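Local structure of pectinesterase (Sitophilus oryzae, 4PMH) at residues Arg66-Val80 and Thr90-Thr104. The protein probably helps the weevil digest plant cell walls by hydrolysing the methyl esters of pectin, releasing methanol and leaving free galacturonate units. Residues are numbered along the deposited sequence; the frame is centred on the assembly and turned at random.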
# COMPACT_ATOMS: atom_id res chain seq x y z
N ARG A 66 -20.64 -13.50 2.44
CA ARG A 66 -19.88 -12.55 1.63
C ARG A 66 -20.82 -11.93 0.60
O ARG A 66 -21.56 -12.64 -0.09
CB ARG A 66 -18.69 -13.25 0.95
CG ARG A 66 -17.89 -12.37 -0.02
CD ARG A 66 -16.57 -13.00 -0.43
NE ARG A 66 -15.61 -13.06 0.67
CZ ARG A 66 -14.93 -12.02 1.14
NH1 ARG A 66 -15.09 -10.78 0.62
NH2 ARG A 66 -14.11 -12.18 2.17
N LYS A 67 -20.82 -10.61 0.54
CA LYS A 67 -21.65 -9.86 -0.40
C LYS A 67 -20.79 -9.25 -1.50
O LYS A 67 -19.65 -8.81 -1.25
CB LYS A 67 -22.41 -8.74 0.33
CG LYS A 67 -23.45 -9.23 1.32
CD LYS A 67 -24.64 -9.82 0.57
CE LYS A 67 -25.50 -10.67 1.48
NZ LYS A 67 -26.58 -11.28 0.67
N TYR A 68 -21.34 -9.23 -2.72
CA TYR A 68 -20.63 -8.85 -3.92
C TYR A 68 -21.20 -7.56 -4.49
O TYR A 68 -22.37 -7.49 -4.86
CB TYR A 68 -20.71 -9.96 -4.95
CG TYR A 68 -19.93 -11.19 -4.53
CD1 TYR A 68 -20.50 -12.16 -3.71
CD2 TYR A 68 -18.60 -11.35 -4.92
CE1 TYR A 68 -19.76 -13.28 -3.31
CE2 TYR A 68 -17.86 -12.46 -4.52
CZ TYR A 68 -18.45 -13.42 -3.72
OH TYR A 68 -17.71 -14.53 -3.33
N ILE A 69 -20.34 -6.55 -4.51
CA ILE A 69 -20.69 -5.25 -5.03
C ILE A 69 -19.99 -5.09 -6.36
O ILE A 69 -18.76 -4.97 -6.39
CB ILE A 69 -20.25 -4.12 -4.09
CG1 ILE A 69 -21.08 -4.18 -2.81
CG2 ILE A 69 -20.42 -2.76 -4.78
CD1 ILE A 69 -20.47 -3.51 -1.61
N LYS A 70 -20.77 -5.07 -7.44
CA LYS A 70 -20.24 -4.84 -8.77
C LYS A 70 -20.31 -3.37 -9.14
O LYS A 70 -21.37 -2.75 -9.01
CB LYS A 70 -21.03 -5.65 -9.77
CG LYS A 70 -20.52 -5.48 -11.18
CD LYS A 70 -21.14 -6.51 -12.11
CE LYS A 70 -22.58 -6.19 -12.42
NZ LYS A 70 -23.04 -6.96 -13.61
N ILE A 71 -19.20 -2.82 -9.60
CA ILE A 71 -19.18 -1.44 -10.08
C ILE A 71 -19.09 -1.43 -11.60
O ILE A 71 -18.05 -1.75 -12.19
CB ILE A 71 -17.98 -0.64 -9.51
CG1 ILE A 71 -17.93 -0.76 -7.98
CG2 ILE A 71 -18.05 0.82 -9.98
CD1 ILE A 71 -16.81 0.01 -7.28
N ASN A 72 -20.17 -1.02 -12.25
CA ASN A 72 -20.16 -0.95 -13.70
C ASN A 72 -19.02 -0.08 -14.18
O ASN A 72 -18.67 0.92 -13.53
CB ASN A 72 -21.49 -0.40 -14.23
CG ASN A 72 -22.57 -1.45 -14.29
OD1 ASN A 72 -22.33 -2.63 -14.06
ND2 ASN A 72 -23.78 -1.03 -14.63
N ALA A 73 -18.47 -0.46 -15.33
CA ALA A 73 -17.39 0.25 -15.97
C ALA A 73 -17.70 1.73 -16.06
O ALA A 73 -18.84 2.11 -16.35
CB ALA A 73 -17.15 -0.32 -17.36
N GLY A 74 -16.72 2.58 -15.79
CA GLY A 74 -16.96 4.02 -15.77
C GLY A 74 -15.92 4.76 -14.95
O GLY A 74 -15.01 4.16 -14.40
N THR A 75 -16.04 6.08 -14.90
CA THR A 75 -15.18 6.90 -14.07
C THR A 75 -16.05 7.48 -12.96
O THR A 75 -17.07 8.10 -13.24
CB THR A 75 -14.51 8.03 -14.85
OG1 THR A 75 -13.70 7.50 -15.91
CG2 THR A 75 -13.64 8.89 -13.93
N TYR A 76 -15.63 7.26 -11.72
CA TYR A 76 -16.35 7.68 -10.51
C TYR A 76 -15.51 8.67 -9.68
O TYR A 76 -14.46 8.29 -9.19
CB TYR A 76 -16.65 6.45 -9.67
CG TYR A 76 -17.55 5.45 -10.37
CD1 TYR A 76 -17.03 4.51 -11.27
CD2 TYR A 76 -18.92 5.44 -10.13
CE1 TYR A 76 -17.86 3.59 -11.91
CE2 TYR A 76 -19.76 4.54 -10.77
CZ TYR A 76 -19.23 3.60 -11.66
OH TYR A 76 -20.08 2.71 -12.28
N GLN A 77 -15.96 9.91 -9.56
CA GLN A 77 -15.23 10.90 -8.77
C GLN A 77 -15.81 11.00 -7.37
O GLN A 77 -16.63 11.86 -7.05
CB GLN A 77 -15.19 12.24 -9.51
CG GLN A 77 -14.49 12.09 -10.85
CD GLN A 77 -14.54 13.35 -11.67
OE1 GLN A 77 -13.80 14.30 -11.42
NE2 GLN A 77 -15.44 13.37 -12.64
N GLU A 78 -15.37 10.07 -6.53
CA GLU A 78 -15.90 9.89 -5.21
C GLU A 78 -14.93 9.11 -4.35
O GLU A 78 -14.00 8.51 -4.87
CB GLU A 78 -17.24 9.13 -5.25
CG GLU A 78 -17.38 8.12 -6.36
CD GLU A 78 -18.85 7.77 -6.67
OE1 GLU A 78 -19.42 6.96 -5.93
OE2 GLU A 78 -19.42 8.28 -7.66
N VAL A 79 -15.15 9.16 -3.05
CA VAL A 79 -14.50 8.23 -2.12
C VAL A 79 -15.34 6.98 -1.93
O VAL A 79 -16.54 6.96 -2.24
CB VAL A 79 -14.25 8.86 -0.74
CG1 VAL A 79 -13.22 9.98 -0.85
CG2 VAL A 79 -15.53 9.34 -0.09
N VAL A 80 -14.69 5.95 -1.41
CA VAL A 80 -15.36 4.71 -0.96
C VAL A 80 -14.81 4.38 0.42
O VAL A 80 -13.61 4.16 0.57
CB VAL A 80 -15.07 3.55 -1.93
CG1 VAL A 80 -15.82 2.29 -1.50
CG2 VAL A 80 -15.43 3.94 -3.35
N THR A 90 -16.86 -8.10 -1.17
CA THR A 90 -16.05 -8.11 -2.38
C THR A 90 -16.56 -6.97 -3.26
O THR A 90 -17.75 -6.92 -3.58
CB THR A 90 -16.21 -9.46 -3.11
OG1 THR A 90 -15.71 -10.49 -2.26
CG2 THR A 90 -15.47 -9.48 -4.42
N ILE A 91 -15.68 -6.05 -3.61
CA ILE A 91 -16.02 -4.92 -4.46
C ILE A 91 -15.22 -5.07 -5.74
O ILE A 91 -13.98 -5.01 -5.70
CB ILE A 91 -15.69 -3.57 -3.77
CG1 ILE A 91 -16.49 -3.42 -2.47
CG2 ILE A 91 -15.99 -2.38 -4.69
CD1 ILE A 91 -15.72 -3.81 -1.24
N TYR A 92 -15.90 -5.27 -6.86
CA TYR A 92 -15.23 -5.50 -8.12
C TYR A 92 -15.76 -4.69 -9.28
O TYR A 92 -16.94 -4.44 -9.38
CB TYR A 92 -15.24 -6.97 -8.48
CG TYR A 92 -16.57 -7.55 -8.89
CD1 TYR A 92 -17.44 -8.06 -7.95
CD2 TYR A 92 -16.91 -7.63 -10.20
CE1 TYR A 92 -18.66 -8.62 -8.33
CE2 TYR A 92 -18.10 -8.20 -10.61
CZ TYR A 92 -18.97 -8.68 -9.66
OH TYR A 92 -20.18 -9.22 -10.06
N GLY A 93 -14.85 -4.34 -10.18
CA GLY A 93 -15.19 -3.61 -11.39
C GLY A 93 -15.85 -4.56 -12.39
O GLY A 93 -15.46 -5.72 -12.52
N GLY A 94 -16.85 -4.05 -13.09
CA GLY A 94 -17.60 -4.86 -14.06
C GLY A 94 -17.01 -4.91 -15.46
O GLY A 94 -17.60 -5.53 -16.34
N GLY A 95 -15.88 -4.26 -15.69
CA GLY A 95 -15.26 -4.20 -17.03
C GLY A 95 -14.39 -5.41 -17.36
O GLY A 95 -14.18 -6.29 -16.51
N SER A 96 -13.89 -5.44 -18.59
CA SER A 96 -13.05 -6.55 -19.03
C SER A 96 -11.63 -6.45 -18.46
O SER A 96 -10.98 -7.47 -18.23
CB SER A 96 -12.97 -6.61 -20.57
OG SER A 96 -12.14 -7.69 -20.95
N SER A 97 -11.19 -5.21 -18.26
CA SER A 97 -9.89 -4.88 -17.72
C SER A 97 -10.09 -4.03 -16.46
O SER A 97 -11.07 -3.30 -16.37
CB SER A 97 -9.11 -4.10 -18.78
OG SER A 97 -8.11 -3.27 -18.22
N PRO A 98 -9.14 -4.08 -15.50
CA PRO A 98 -9.31 -3.21 -14.32
C PRO A 98 -9.25 -1.73 -14.64
O PRO A 98 -9.75 -0.91 -13.86
CB PRO A 98 -8.13 -3.59 -13.41
CG PRO A 98 -7.13 -4.26 -14.31
CD PRO A 98 -7.95 -4.94 -15.39
N SER A 99 -8.66 -1.38 -15.78
CA SER A 99 -8.63 0.03 -16.20
C SER A 99 -10.01 0.58 -16.61
O SER A 99 -10.20 1.80 -16.67
CB SER A 99 -7.61 0.21 -17.34
OG SER A 99 -7.98 -0.58 -18.45
N ASP A 100 -10.96 -0.33 -16.86
CA ASP A 100 -12.31 0.04 -17.26
C ASP A 100 -13.19 0.62 -16.12
O ASP A 100 -14.27 1.13 -16.37
CB ASP A 100 -13.03 -1.18 -17.87
CG ASP A 100 -12.40 -1.64 -19.18
OD1 ASP A 100 -11.74 -0.81 -19.85
OD2 ASP A 100 -12.54 -2.83 -19.53
N THR A 101 -12.74 0.48 -14.87
CA THR A 101 -13.48 0.97 -13.73
C THR A 101 -12.52 1.80 -12.88
O THR A 101 -11.61 1.25 -12.29
CB THR A 101 -14.07 -0.19 -12.92
OG1 THR A 101 -14.79 -1.06 -13.81
CG2 THR A 101 -15.01 0.35 -11.85
N LEU A 102 -12.72 3.11 -12.86
CA LEU A 102 -11.76 4.04 -12.26
C LEU A 102 -12.44 4.91 -11.19
O LEU A 102 -13.41 5.62 -11.48
CB LEU A 102 -11.16 4.92 -13.34
CG LEU A 102 -10.26 6.07 -12.86
CD1 LEU A 102 -9.04 5.49 -12.16
CD2 LEU A 102 -9.85 6.98 -14.00
N ILE A 103 -11.93 4.83 -9.96
CA ILE A 103 -12.40 5.63 -8.87
C ILE A 103 -11.29 6.63 -8.61
O ILE A 103 -10.20 6.23 -8.22
CB ILE A 103 -12.61 4.76 -7.62
CG1 ILE A 103 -13.50 3.55 -7.96
CG2 ILE A 103 -13.22 5.58 -6.50
CD1 ILE A 103 -13.55 2.51 -6.87
N THR A 104 -11.54 7.91 -8.84
CA THR A 104 -10.45 8.87 -8.85
C THR A 104 -10.82 10.23 -8.28
O THR A 104 -11.93 10.72 -8.49
CB THR A 104 -9.90 9.07 -10.29
OG1 THR A 104 -8.84 10.03 -10.26
CG2 THR A 104 -10.97 9.55 -11.29
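Ile71 reaches from one rung of a right-handed parallel beta-helix, the fold of pectin methylesterases, to the next: its CD1 lies 3.6 Å from CG2 of Ile91 and its CG2 equally near CG2 of Thr101. With CG1 anti to its carbonyl carbon (chi1 -52°), Ile71 sends CD1 toward Ile91 and, at 4.1 Å, CD1 of Ile103, while CG2 is left for the threonine methyl. Branched aliphatic residues suit this interior, where Ile69 lies alongside Ile91, pointing the same way, and helix 51-61 packs against Ile69 and Ile71.

On the face bearing Tyr68 and Lys70, the ring of Tyr92 receives Lys70 CB over one face, 4.1 Å from the ring centroid, a CH-pi contact. Here the long aliphatic part of a lysine serves as an apolar lid while its amine leads away; the Tyr92 hydroxyl bonds to Lys39 O. Thr90 sets its CB against the Tyr68 ring and accepts a hydrogen bond from Arg66 NH1 at OG1 (3.0 Å), with the oxygen tilted 27° from the guanidinium plane. Gln160 also bonds this hydroxyl, and Ala158 O takes Arg66 NH2.

Backbone bonds join strand 67-71 to 90-93 and, past the corner, 74-76 to 101-104, in parallel register. Between these pairs, segment 90-104 makes a longer excursion through Gly94-Asp100, where Asp100 OD2 accepts the N-H of Ser97. Gly93 suits the end of its strand, because a CB there would collide with Thr101 OG1, and Gly74 adopts backbone angles that other residues avoid. The corner of segment 66-80 is tied by Tyr76, whose OH donates to Asn72 O over 2.6 Å.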